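Local coordinates for protein beta-agarase (Persicobacter, PDB 6AII) that probably hydrolyses the beta-1,4 linkages of agarose as a family GH16 beta-agarase, releasing neoagarobiose as its product, at residues 174-179 with 190-194; 225-229 with 262-266. Where two conformers were deposited one is given. Numbering follows the deposited sequence.

Contact 1 of 2, residues 174-179 with 190-194; sequences HLSHHV and DYQPR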
ATOM      1  N   HIS A 174      -2.662   2.167   7.652  1.00 17.50           N
ATOM      2  CA  HIS A 174      -2.675   0.785   8.091  1.00 22.52           C
ATOM      3  C   HIS A 174      -1.335   0.106   7.816  1.00 20.65           C
ATOM      4  O   HIS A 174      -0.905   0.155   6.704  1.00 21.02           O
ATOM      5  CB  HIS A 174      -3.813   0.052   7.385  1.00 24.90           C
ATOM      6  CG  HIS A 174      -4.108  -1.301   7.943  1.00 25.10           C
ATOM      7  ND1 HIS A 174      -4.358  -2.408   7.117  1.00 24.39           N
ATOM      8  CD2 HIS A 174      -4.203  -1.734   9.224  1.00 23.46           C
ATOM      9  CE1 HIS A 174      -4.640  -3.453   7.903  1.00 25.04           C
ATOM     10  NE2 HIS A 174      -4.602  -3.063   9.168  1.00 20.66           N
ATOM     11  N   LEU A 175      -0.671  -0.442   8.859  1.00 17.87           N
ATOM     12  CA  LEU A 175       0.626  -1.108   8.757  1.00 18.03           C
ATOM     13  C   LEU A 175       0.357  -2.566   9.164  1.00 18.37           C
ATOM     14  O   LEU A 175       0.080  -2.815  10.341  1.00 20.76           O
ATOM     15  CB  LEU A 175       1.650  -0.463   9.708  1.00 18.52           C
ATOM     16  CG  LEU A 175       1.810   1.036   9.558  1.00 18.04           C
ATOM     17  CD1 LEU A 175       2.744   1.544  10.671  1.00 20.68           C
ATOM     18  CD2 LEU A 175       2.345   1.396   8.148  1.00 19.04           C
ATOM     19  N   SER A 176       0.419  -3.450   8.198  1.00 18.26           N
ATOM     20  CA  SER A 176      -0.058  -4.801   8.474  1.00 18.82           C
ATOM     21  C   SER A 176       0.522  -5.793   7.477  1.00 20.94           C
ATOM     22  O   SER A 176       1.409  -5.474   6.665  1.00 19.69           O
ATOM     23  CB  SER A 176      -1.603  -4.808   8.430  1.00 20.43           C
ATOM     24  OG  SER A 176      -2.058  -5.978   9.095  1.00 20.87           O
ATOM     25  N   HIS A 177       0.062  -7.023   7.576  1.00 20.33           N
ATOM     26  CA  HIS A 177       0.409  -8.109   6.640  1.00 19.29           C
ATOM     27  C   HIS A 177      -0.652  -9.196   6.818  1.00 19.94           C
ATOM     28  O   HIS A 177      -1.373  -9.166   7.821  1.00 20.13           O
ATOM     29  CB  HIS A 177       1.811  -8.614   6.949  1.00 19.52           C
ATOM     30  CG  HIS A 177       1.887  -9.477   8.173  1.00 19.85           C
ATOM     31  ND1 HIS A 177       1.986  -8.969   9.445  1.00 20.19           N
ATOM     32  CD2 HIS A 177       1.750 -10.840   8.303  1.00 19.36           C
ATOM     33  CE1 HIS A 177       2.016  -9.954  10.326  1.00 21.50           C
ATOM     34  NE2 HIS A 177       1.821 -11.150   9.634  1.00 20.99           N
ATOM     35  N   HIS A 178      -0.703 -10.162   5.888  1.00 20.55           N
ATOM     36  CA  HIS A 178      -1.706 -11.263   5.991  1.00 22.13           C
ATOM     37  C   HIS A 178      -1.002 -12.575   5.652  1.00 22.51           C
ATOM     38  O   HIS A 178      -0.149 -12.572   4.753  1.00 22.82           O
ATOM     39  CB  HIS A 178      -2.867 -11.086   5.018  1.00 20.70           C
ATOM     40  CG  HIS A 178      -3.705  -9.871   5.231  1.00 23.38           C
ATOM     41  ND1 HIS A 178      -4.974  -9.982   5.709  1.00 22.69           N
ATOM     42  CD2 HIS A 178      -3.465  -8.550   4.998  1.00 22.73           C
ATOM     43  CE1 HIS A 178      -5.521  -8.771   5.777  1.00 23.81           C
ATOM     44  NE2 HIS A 178      -4.600  -7.857   5.352  1.00 22.80           N
ATOM     45  N   VAL A 179      -1.388 -13.608   6.385  1.00 21.56           N
ATOM     46  CA  VAL A 179      -1.138 -14.957   5.891  0.50 22.68           C
ATOM     47  C   VAL A 179      -2.479 -15.693   5.863  1.00 22.63           C
ATOM     48  O   VAL A 179      -3.277 -15.663   6.803  1.00 23.26           O
ATOM     49  CB  VAL A 179      -0.072 -15.708   6.706  0.50 21.70           C
ATOM     50  CG1 VAL A 179       1.308 -15.116   6.499  0.50 22.94           C
ATOM     51  CG2 VAL A 179      -0.386 -15.775   8.192  0.50 22.65           C
ATOM     52  N   ASP A 190      -7.876 -16.045   7.051  1.00 29.77           N
ATOM     53  CA  ASP A 190      -6.997 -14.861   6.871  1.00 27.58           C
ATOM     54  C   ASP A 190      -6.535 -14.361   8.238  1.00 24.32           C
ATOM     55  O   ASP A 190      -7.357 -13.813   9.021  1.00 27.05           O
ATOM     56  CB  ASP A 190      -7.849 -13.804   6.217  1.00 26.52           C
ATOM     57  CG  ASP A 190      -7.158 -12.467   6.028  1.00 28.32           C
ATOM     58  OD1 ASP A 190      -6.024 -12.328   6.497  1.00 25.99           O
ATOM     59  OD2 ASP A 190      -7.817 -11.595   5.446  1.00 29.70           O
ATOM     60  N   TYR A 191      -5.259 -14.504   8.573  1.00 22.19           N
ATOM     61  CA  TYR A 191      -4.713 -13.911   9.758  1.00 22.45           C
ATOM     62  C   TYR A 191      -4.019 -12.589   9.385  1.00 21.64           C
ATOM     63  O   TYR A 191      -3.115 -12.580   8.534  1.00 19.72           O
ATOM     64  CB  TYR A 191      -3.654 -14.779  10.469  1.00 23.47           C
ATOM     65  CG  TYR A 191      -2.881 -14.051  11.534  1.00 22.45           C
ATOM     66  CD1 TYR A 191      -3.499 -13.539  12.654  1.00 21.70           C
ATOM     67  CD2 TYR A 191      -1.542 -13.703  11.338  1.00 22.23           C
ATOM     68  CE1 TYR A 191      -2.810 -12.812  13.614  1.00 22.63           C
ATOM     69  CE2 TYR A 191      -0.846 -12.943  12.268  1.00 20.34           C
ATOM     70  CZ  TYR A 191      -1.484 -12.463  13.394  1.00 21.68           C
ATOM     71  OH  TYR A 191      -0.871 -11.680  14.313  1.00 23.96           O
ATOM     72  N   GLN A 192      -4.413 -11.525  10.078  1.00 22.46           N
ATOM     73  CA  GLN A 192      -3.575 -10.336  10.123  1.00 23.83           C
ATOM     74  C   GLN A 192      -3.541  -9.836  11.545  1.00 21.90           C
ATOM     75  O   GLN A 192      -4.523  -9.967  12.273  1.00 22.32           O
ATOM     76  CB  GLN A 192      -4.084  -9.229   9.194  1.00 26.33           C
ATOM     77  CG  GLN A 192      -5.294  -8.497   9.695  1.00 26.62           C
ATOM     78  CD  GLN A 192      -5.618  -7.241   8.915  1.00 25.75           C
ATOM     79  OE1 GLN A 192      -4.771  -6.383   8.695  1.00 24.58           O
ATOM     80  NE2 GLN A 192      -6.863  -7.169   8.479  1.00 23.55           N
ATOM     81  N   PRO A 193      -2.435  -9.236  11.926  1.00 20.43           N
ATOM     82  CA  PRO A 193      -2.413  -8.578  13.230  1.00 20.89           C
ATOM     83  C   PRO A 193      -3.483  -7.491  13.269  1.00 19.75           C
ATOM     84  O   PRO A 193      -3.728  -6.816  12.279  1.00 19.89           O
ATOM     85  CB  PRO A 193      -1.012  -7.971  13.315  1.00 19.99           C
ATOM     86  CG  PRO A 193      -0.635  -7.807  11.883  1.00 22.20           C
ATOM     87  CD  PRO A 193      -1.164  -9.052  11.217  1.00 20.63           C
ATOM     88  N   ARG A 194      -4.221  -7.449  14.394  1.00 19.98           N
ATOM     89  CA  ARG A 194      -5.269  -6.469  14.622  1.00 18.37           C
ATOM     90  C   ARG A 194      -5.691  -6.595  16.083  1.00 19.85           C
ATOM     91  O   ARG A 194      -5.306  -7.584  16.786  1.00 21.36           O
ATOM     92  CB  ARG A 194      -6.468  -6.672  13.693  1.00 20.87           C
ATOM     93  CG  ARG A 194      -7.068  -8.075  13.746  1.00 22.65           C
ATOM     94  CD  ARG A 194      -7.890  -8.370  12.506  1.00 25.13           C
ATOM     95  NE  ARG A 194      -8.558  -9.679  12.452  1.00 28.52           N
ATOM     96  CZ  ARG A 194      -9.862  -9.844  12.621  1.00 31.97           C
ATOM     97  NH1 ARG A 194     -10.598  -8.793  12.952  1.00 29.57           N
ATOM     98  NH2 ARG A 194     -10.428 -11.029  12.340  1.00 28.29           N
TER
HETATM   99  O   HOH W   1      -5.026  -4.533  11.480  1.00 21.23           O
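A beta hairpin formed by strands 173-181 and 189-191 lies beside the strand carrying E145, D147 and E150, which fit the E-x-D-x-x-E signature of GH16 enzymes; the contact therefore probably lines the edge of the substrate cleft. V179 and Y191 form an antiparallel hydrogen-bonded pair: V179 N to Y191 O and Y191 N to V179 O are both 2.9 Å. Beside this pair H178 ND1 donates to D190 OD1 (2.7 Å, nearly linear), while Q192 CB covers a face of the H178 imidazole as a CH-pi contact, 3.8 Å from the ring centroid. Past Y191 the backbone can no longer follow this pattern, because P193 has no amide hydrogen to offer H177 O; instead P193 CD sits over one face of the H177 ring, 3.4 Å from H177 CE1. There a side chain and a water take over: Q192 reaches across to the other strand, where its OE1 accepts from S176 OG (2.8 Å), and a water joins H174 NE2 (2.8 Å) to P193 O (2.7 Å); H174 also hydrogen-bonds E150 through ND1. On the other side of the strand, V179 CG2 packs 3.9 Å from Y191 CD2. With proline ending the backbone pairing, H177 O is buried without a polar partner; H178 and D190 reinforce the paired end, while S176, Q192 and the water link the chains where they part.

Contact 2 of 2, residues 225-229 with 262-266; sequences DPNHL and FNVLD
Residues 225-228 form the tight turn of a two-residue beta hairpin between strands 217-225 and 228-233, 228-229 begin the second strand, and 262-266 are an irregular loop packed against the turn. The turn is close to type I, with phi/psi of -64/-15° at P226 and -122/33° at N227, and H228 N bonds D225 O at 3.1 Å. Proline suits the first corner because its ring fixes phi. D225, with chi1 p, makes an Asx turn: its OD1 accepts from N227 N at 2.9 Å. The loop is extended at F262 and N263, then bends through V264 (-86/-10°) and L265 (-84/-32°). N263, with chi1 t, stabilises this bend as an Asx motif, OD1 accepting from D266 N at 2.9 Å and, weakly, from L265 N at 2.9 Å. The closest CA pair is N227-L265, 6.1 Å. L265 points toward the turn with chi1 m and chi2 near 102°, between rotamer wells; its CD2 is 3.8 Å from L229 CG (L229 is mt), and its CD1 is 3.3 Å from N227 O. N263 suits its place because its amide is both acceptor and donor: OD1 serves the bend, and ND2 donates to N227 OD1 (chi1 m) at 2.9 Å.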
ATOM      1  N   ASP A 225      13.578 -10.844   7.816  1.00 21.83           N
ATOM      2  CA  ASP A 225      13.611 -12.306   7.855  1.00 22.07           C
ATOM      3  C   ASP A 225      12.165 -12.765   7.979  1.00 24.08           C
ATOM      4  O   ASP A 225      11.237 -11.930   8.060  1.00 20.74           O
ATOM      5  CB  ASP A 225      14.550 -12.826   8.966  1.00 22.11           C
ATOM      6  CG  ASP A 225      14.145 -12.560  10.398  1.00 23.28           C
ATOM      7  OD1 ASP A 225      13.028 -12.940  10.785  1.00 24.05           O
ATOM      8  OD2 ASP A 225      14.941 -11.934  11.118  1.00 27.86           O
ATOM      9  N   PRO A 226      11.927 -14.081   7.926  1.00 25.30           N
ATOM     10  CA  PRO A 226      10.570 -14.536   7.868  1.00 23.31           C
ATOM     11  C   PRO A 226       9.745 -14.204   9.119  1.00 21.39           C
ATOM     12  O   PRO A 226       8.530 -14.322   9.015  1.00 24.27           O
ATOM     13  CB  PRO A 226      10.668 -16.070   7.642  1.00 25.71           C
ATOM     14  CG  PRO A 226      12.009 -16.178   6.937  1.00 25.77           C
ATOM     15  CD  PRO A 226      12.875 -15.203   7.681  1.00 24.41           C
ATOM     16  N   ASN A 227      10.369 -13.830  10.218  1.00 22.13           N
ATOM     17  CA  ASN A 227       9.643 -13.466  11.416  1.00 24.34           C
ATOM     18  C   ASN A 227       9.991 -12.032  11.857  1.00 20.32           C
ATOM     19  O   ASN A 227       9.988 -11.742  13.050  1.00 21.81           O
ATOM     20  CB  ASN A 227       9.928 -14.463  12.553  1.00 27.91           C
ATOM     21  CG  ASN A 227       9.248 -15.786  12.243  1.00 32.81           C
ATOM     22  OD1 ASN A 227       8.032 -15.907  12.398  1.00 30.55           O
ATOM     23  ND2 ASN A 227      10.013 -16.718  11.680  1.00 30.38           N
ATOM     24  N   HIS A 228      10.270 -11.123  10.921  1.00 20.36           N
ATOM     25  CA  HIS A 228      10.734  -9.773  11.323  1.00 21.51           C
ATOM     26  C   HIS A 228      10.356  -8.753  10.238  1.00 19.68           C
ATOM     27  O   HIS A 228      10.947  -8.767   9.129  1.00 21.37           O
ATOM     28  CB  HIS A 228      12.224  -9.764  11.643  1.00 21.21           C
ATOM     29  CG  HIS A 228      12.660  -8.489  12.315  1.00 23.16           C
ATOM     30  ND1 HIS A 228      12.935  -8.400  13.651  1.00 24.63           N
ATOM     31  CD2 HIS A 228      12.904  -7.249  11.828  1.00 24.32           C
ATOM     32  CE1 HIS A 228      13.338  -7.174  13.976  1.00 25.54           C
ATOM     33  NE2 HIS A 228      13.326  -6.448  12.854  1.00 24.11           N
ATOM     34  N   LEU A 229       9.497  -7.785  10.622  1.00 19.20           N
ATOM     35  CA  LEU A 229       9.112  -6.696   9.734  1.00 19.37           C
ATOM     36  C   LEU A 229       9.286  -5.368  10.494  1.00 18.46           C
ATOM     37  O   LEU A 229       8.969  -5.298  11.697  1.00 21.20           O
ATOM     38  CB  LEU A 229       7.632  -6.806   9.382  1.00 21.27           C
ATOM     39  CG  LEU A 229       7.158  -7.980   8.561  1.00 21.86           C
ATOM     40  CD1 LEU A 229       5.640  -7.875   8.413  1.00 21.54           C
ATOM     41  CD2 LEU A 229       7.837  -8.010   7.212  1.00 23.14           C
ATOM     42  N   PHE A 262       1.917 -15.780  21.357  1.00 27.99           N
ATOM     43  CA  PHE A 262       1.899 -16.442  20.065  1.00 26.31           C
ATOM     44  C   PHE A 262       2.828 -15.661  19.121  1.00 26.10           C
ATOM     45  O   PHE A 262       3.255 -14.526  19.463  1.00 26.75           O
ATOM     46  CB  PHE A 262       0.472 -16.466  19.498  1.00 26.47           C
ATOM     47  CG  PHE A 262      -0.206 -15.116  19.536  1.00 28.39           C
ATOM     48  CD1 PHE A 262      -0.007 -14.201  18.498  1.00 30.10           C
ATOM     49  CD2 PHE A 262      -0.997 -14.735  20.616  1.00 33.47           C
ATOM     50  CE1 PHE A 262      -0.618 -12.951  18.534  1.00 30.14           C
ATOM     51  CE2 PHE A 262      -1.597 -13.475  20.649  1.00 31.31           C
ATOM     52  CZ  PHE A 262      -1.393 -12.587  19.616  1.00 30.88           C
ATOM     53  N   ASN A 263       3.184 -16.282  18.031  1.00 27.26           N
ATOM     54  CA  ASN A 263       3.982 -15.619  16.991  1.00 25.01           C
ATOM     55  C   ASN A 263       3.085 -14.560  16.329  1.00 26.23           C
ATOM     56  O   ASN A 263       2.002 -14.899  15.849  1.00 25.00           O
ATOM     57  CB  ASN A 263       4.504 -16.642  15.996  1.00 25.77           C
ATOM     58  CG  ASN A 263       5.377 -16.028  14.920  1.00 28.72           C
ATOM     59  OD1 ASN A 263       4.852 -15.351  14.037  1.00 29.03           O
ATOM     60  ND2 ASN A 263       6.690 -16.269  14.984  1.00 26.80           N
ATOM     61  N   VAL A 264       3.526 -13.298  16.272  1.00 24.25           N
ATOM     62  CA  VAL A 264       2.596 -12.244  15.761  1.00 23.66           C
ATOM     63  C   VAL A 264       2.639 -12.131  14.247  1.00 23.94           C
ATOM     64  O   VAL A 264       1.706 -11.495  13.721  1.00 24.71           O
ATOM     65  CB  VAL A 264       2.885 -10.888  16.416  1.00 24.83           C
ATOM     66  CG1 VAL A 264       2.703 -10.939  17.904  1.00 24.49           C
ATOM     67  CG2 VAL A 264       4.246 -10.326  16.020  1.00 25.94           C
ATOM     68  N   LEU A 265       3.587 -12.790  13.556  1.00 22.90           N
ATOM     69  CA  LEU A 265       3.567 -12.844  12.089  1.00 24.74           C
ATOM     70  C   LEU A 265       2.664 -13.949  11.555  1.00 24.19           C
ATOM     71  O   LEU A 265       2.037 -13.755  10.541  1.00 23.92           O
ATOM     72  CB  LEU A 265       4.956 -12.972  11.511  1.00 23.82           C
ATOM     73  CG  LEU A 265       5.703 -11.694  11.874  1.00 30.98           C
ATOM     74  CD1 LEU A 265       6.657 -11.887  13.036  1.00 27.88           C
ATOM     75  CD2 LEU A 265       6.265 -10.973  10.703  1.00 36.74           C
ATOM     76  N   ASP A 266       2.583 -15.046  12.310  1.00 24.62           N
ATOM     77  CA  ASP A 266       1.807 -16.240  11.849  1.00 24.43           C
ATOM     78  C   ASP A 266       1.175 -16.924  13.055  1.00 25.19           C
ATOM     79  O   ASP A 266       1.647 -17.948  13.538  1.00 25.49           O
ATOM     80  CB  ASP A 266       2.701 -17.171  11.034  1.00 26.28           C
ATOM     81  CG  ASP A 266       1.965 -18.405  10.511  1.00 27.76           C
ATOM     82  OD1 ASP A 266       0.709 -18.343  10.406  1.00 25.49           O
ATOM     83  OD2 ASP A 266       2.658 -19.385  10.170  1.00 26.94           O
TER

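Contact 1 closes before contact 2 opens along the chain, and their centres lie 11 Å apart on the same side of the molecule. Within the GH16 beta-sandwich, contact 1 lies in the mixed sheet, through strands 173-181 and 189-191, whereas contact 2 joins a turn of the antiparallel sheet, at the start of strand 228-233, to a loop. Loop 262-266 bridges the two contacts, since Y191 OH reaches V264 O at 2.7 Å and H177 NE2 reaches L265 O at 2.8 Å, both probable hydrogen bonds. V179 CG2 packs 3.6 Å from D266 OD1, and H177 also touches L229. One loop thus ties the hairpin probably bordering the cleft to a turn of the other sheet.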